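Local coordinates for 3-oxoacyl-[acyl-carrier-protein] synthase 2 (PDB 4JGA) that probably condenses malonyl-[acyl-carrier-protein] with a growing acyl chain, the elongating step of bacterial type II fatty acid synthesis, at residues L338-Q342 and M395-I400. Residues are numbered along the deposited sequence; the frame is centred on the assembly and turned at random.
Sequences LAAVQ and MDEVNI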
ATOM      1  N   LEU A 338      24.834  -0.564 -11.301  1.00 12.64           N
ATOM      2  CA  LEU A 338      26.220  -1.010 -11.302  1.00 13.51           C
ATOM      3  C   LEU A 338      27.172   0.091 -10.790  1.00 14.05           C
ATOM      4  O   LEU A 338      28.071  -0.186  -9.985  1.00 14.42           O
ATOM      5  CB  LEU A 338      26.630  -1.461 -12.701  1.00 14.15           C
ATOM      6  CG  LEU A 338      28.085  -1.888 -12.855  1.00 14.97           C
ATOM      7  CD1 LEU A 338      28.294  -3.212 -12.159  1.00 14.90           C
ATOM      8  CD2 LEU A 338      28.485  -1.987 -14.308  1.00 15.78           C
ATOM      9  N   ALA A 339      26.998   1.319 -11.277  1.00 14.32           N
ATOM     10  CA  ALA A 339      27.890   2.428 -10.900  1.00 14.86           C
ATOM     11  C   ALA A 339      27.688   2.757  -9.428  1.00 14.39           C
ATOM     12  O   ALA A 339      28.678   2.955  -8.706  1.00 14.92           O
ATOM     13  CB  ALA A 339      27.691   3.658 -11.790  1.00 15.13           C
ATOM     14  N   ALA A 340      26.444   2.781  -8.964  1.00 13.63           N
ATOM     15  CA  ALA A 340      26.196   3.006  -7.524  1.00 13.37           C
ATOM     16  C   ALA A 340      26.832   1.909  -6.624  1.00 13.63           C
ATOM     17  O   ALA A 340      27.465   2.203  -5.627  1.00 13.76           O
ATOM     18  CB  ALA A 340      24.696   3.117  -7.237  1.00 12.53           C
ATOM     19  N   VAL A 341      26.657   0.645  -7.011  1.00 13.86           N
ATOM     20  CA  VAL A 341      27.293  -0.475  -6.322  1.00 14.22           C
ATOM     21  C   VAL A 341      28.822  -0.372  -6.296  1.00 15.27           C
ATOM     22  O   VAL A 341      29.454  -0.481  -5.242  1.00 15.06           O
ATOM     23  CB  VAL A 341      26.824  -1.815  -6.928  1.00 14.11           C
ATOM     24  CG1 VAL A 341      27.698  -2.963  -6.440  1.00 14.62           C
ATOM     25  CG2 VAL A 341      25.357  -2.046  -6.578  1.00 13.28           C
ATOM     26  N   GLN A 342      29.420  -0.089  -7.448  1.00 16.47           N
ATOM     27  CA  GLN A 342      30.880   0.002  -7.519  1.00 17.88           C
ATOM     28  C   GLN A 342      31.436   1.199  -6.711  1.00 18.75           C
ATOM     29  O   GLN A 342      32.450   1.069  -6.034  1.00 18.90           O
ATOM     30  CB  GLN A 342      31.364  -0.073  -8.982  1.00 18.55           C
ATOM     31  CG  GLN A 342      31.111  -1.477  -9.511  1.00 18.72           C
ATOM     32  CD  GLN A 342      31.579  -1.763 -10.915  1.00 19.74           C
ATOM     33  OE1 GLN A 342      31.844  -2.917 -11.247  1.00 20.36           O
ATOM     34  NE2 GLN A 342      31.649  -0.741 -11.757  1.00 20.08           N
ATOM     35  N   MET A 395      28.901  -5.430 -19.989  1.00 22.02           N
ATOM     36  CA  MET A 395      29.150  -4.027 -20.312  1.00 22.57           C
ATOM     37  C   MET A 395      30.534  -3.613 -19.800  1.00 23.77           C
ATOM     38  O   MET A 395      31.079  -4.209 -18.869  1.00 23.26           O
ATOM     39  CB  MET A 395      28.037  -3.100 -19.778  1.00 21.30           C
ATOM     40  CG  MET A 395      27.798  -3.174 -18.280  1.00 20.16           C
ATOM     41  SD  MET A 395      26.226  -2.440 -17.801  1.00 18.55           S
ATOM     42  CE  MET A 395      26.556  -0.713 -18.165  1.00 18.92           C
ATOM     43  N   ASP A 396      31.109  -2.604 -20.448  1.00 25.42           N
ATOM     44  CA  ASP A 396      32.494  -2.205 -20.207  1.00 27.00           C
ATOM     45  C   ASP A 396      32.800  -1.763 -18.782  1.00 26.74           C
ATOM     46  O   ASP A 396      33.920  -1.973 -18.278  1.00 27.75           O
ATOM     47  CB  ASP A 396      32.884  -1.070 -21.167  1.00 27.94           C
ATOM     48  CG  ASP A 396      33.062  -1.547 -22.603  1.00 29.30           C
ATOM     49  OD1 ASP A 396      33.386  -2.733 -22.827  1.00 29.22           O
ATOM     50  OD2 ASP A 396      32.902  -0.705 -23.506  1.00 30.61           O
ATOM     51  N   GLU A 397      31.816  -1.171 -18.142  1.00 26.14           N
ATOM     52  CA  GLU A 397      31.980  -0.626 -16.810  1.00 26.37           C
ATOM     53  C   GLU A 397      32.128  -1.706 -15.711  1.00 25.31           C
ATOM     54  O   GLU A 397      32.426  -1.378 -14.576  1.00 24.57           O
ATOM     55  CB  GLU A 397      30.762   0.245 -16.476  1.00 26.69           C
ATOM     56  CG  GLU A 397      30.613   1.455 -17.380  1.00 28.23           C
ATOM     57  CD  GLU A 397      29.950   1.164 -18.725  1.00 29.60           C
ATOM     58  OE1 GLU A 397      29.739  -0.011 -19.135  1.00 29.96           O
ATOM     59  OE2 GLU A 397      29.631   2.158 -19.405  1.00 32.01           O
ATOM     60  N   VAL A 398      31.881  -2.967 -16.030  1.00 24.62           N
ATOM     61  CA  VAL A 398      31.882  -4.007 -15.007  1.00 24.32           C
ATOM     62  C   VAL A 398      33.283  -4.190 -14.404  1.00 25.47           C
ATOM     63  O   VAL A 398      34.257  -4.368 -15.139  1.00 26.44           O
ATOM     64  CB  VAL A 398      31.355  -5.345 -15.548  1.00 23.58           C
ATOM     65  CG1 VAL A 398      31.584  -6.464 -14.548  1.00 23.06           C
ATOM     66  CG2 VAL A 398      29.873  -5.214 -15.871  1.00 22.82           C
ATOM     67  N   ASN A 399      33.377  -4.116 -13.073  1.00 25.32           N
ATOM     68  CA  ASN A 399      34.658  -4.288 -12.364  1.00 26.71           C
ATOM     69  C   ASN A 399      34.547  -5.204 -11.171  1.00 25.57           C
ATOM     70  O   ASN A 399      35.453  -5.253 -10.345  1.00 26.49           O
ATOM     71  CB  ASN A 399      35.134  -2.945 -11.820  1.00 28.26           C
ATOM     72  CG  ASN A 399      35.844  -2.109 -12.837  1.00 30.91           C
ATOM     73  OD1 ASN A 399      36.432  -2.596 -13.793  1.00 33.86           O
ATOM     74  ND2 ASN A 399      35.797  -0.802 -12.613  1.00 32.32           N
ATOM     75  N   ILE A 400      33.430  -5.893 -11.036  1.00 23.86           N
ATOM     76  CA  ILE A 400      33.258  -6.866  -9.965  1.00 22.79           C
ATOM     77  C   ILE A 400      32.702  -8.133 -10.557  1.00 21.63           C
ATOM     78  O   ILE A 400      32.287  -8.156 -11.707  1.00 21.49           O
ATOM     79  CB  ILE A 400      32.303  -6.383  -8.853  1.00 22.11           C
ATOM     80  CG1 ILE A 400      30.971  -5.947  -9.439  1.00 21.30           C
ATOM     81  CG2 ILE A 400      32.943  -5.243  -8.079  1.00 22.68           C
ATOM     82  CD1 ILE A 400      29.954  -5.724  -8.350  1.00 20.79           C
TER
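Q342 reaches from helix 331-345 to the loop 395-400 and pairs its amide with the loop backbone through both polar atoms, the tightest part of the contact. Q342 NE2 donates to E397 O at 3.0 Å in a nearly straight bond (174°); E397 O lies in the amide plane of Q342, although NE2 stands well off the carbonyl plane of E397. N399 N donates to Q342 OE1 at 2.7 Å; this second bond is more bent (144°), and the donor is tilted slightly from the carbonyl plane. Held at both ends, the amide has little freedom to rotate, and its extended chain beyond CG spans the gap to the loop. Beside this pair lies ordinary van der Waals packing. With CG anti to the backbone N (chi1 177°), L338 extends to the loop, where its CD2 meets V398 CG2 at 3.8 Å. The same methyl touches E397 CB. Farther along the helix, I400 CD1 touches V341 CG1 at 4.0 Å, the two side chains crossing at about a right angle; M354 of strand 353-355 packs against both, and against L338. The solvent side, with exposed E397 and N399, is looser: E397 contributes little beyond CB before its chain bends away, and D396 turns from the helix to a salt bridge with K247. M395 to V398 form a type I beta turn, and Q342 spans its end, bonding to E397 O within it and to N399 N just beyond, a side-chain-to-backbone tie between helix and loop in the C-terminal half of the thiolase-like ketoacyl synthase fold.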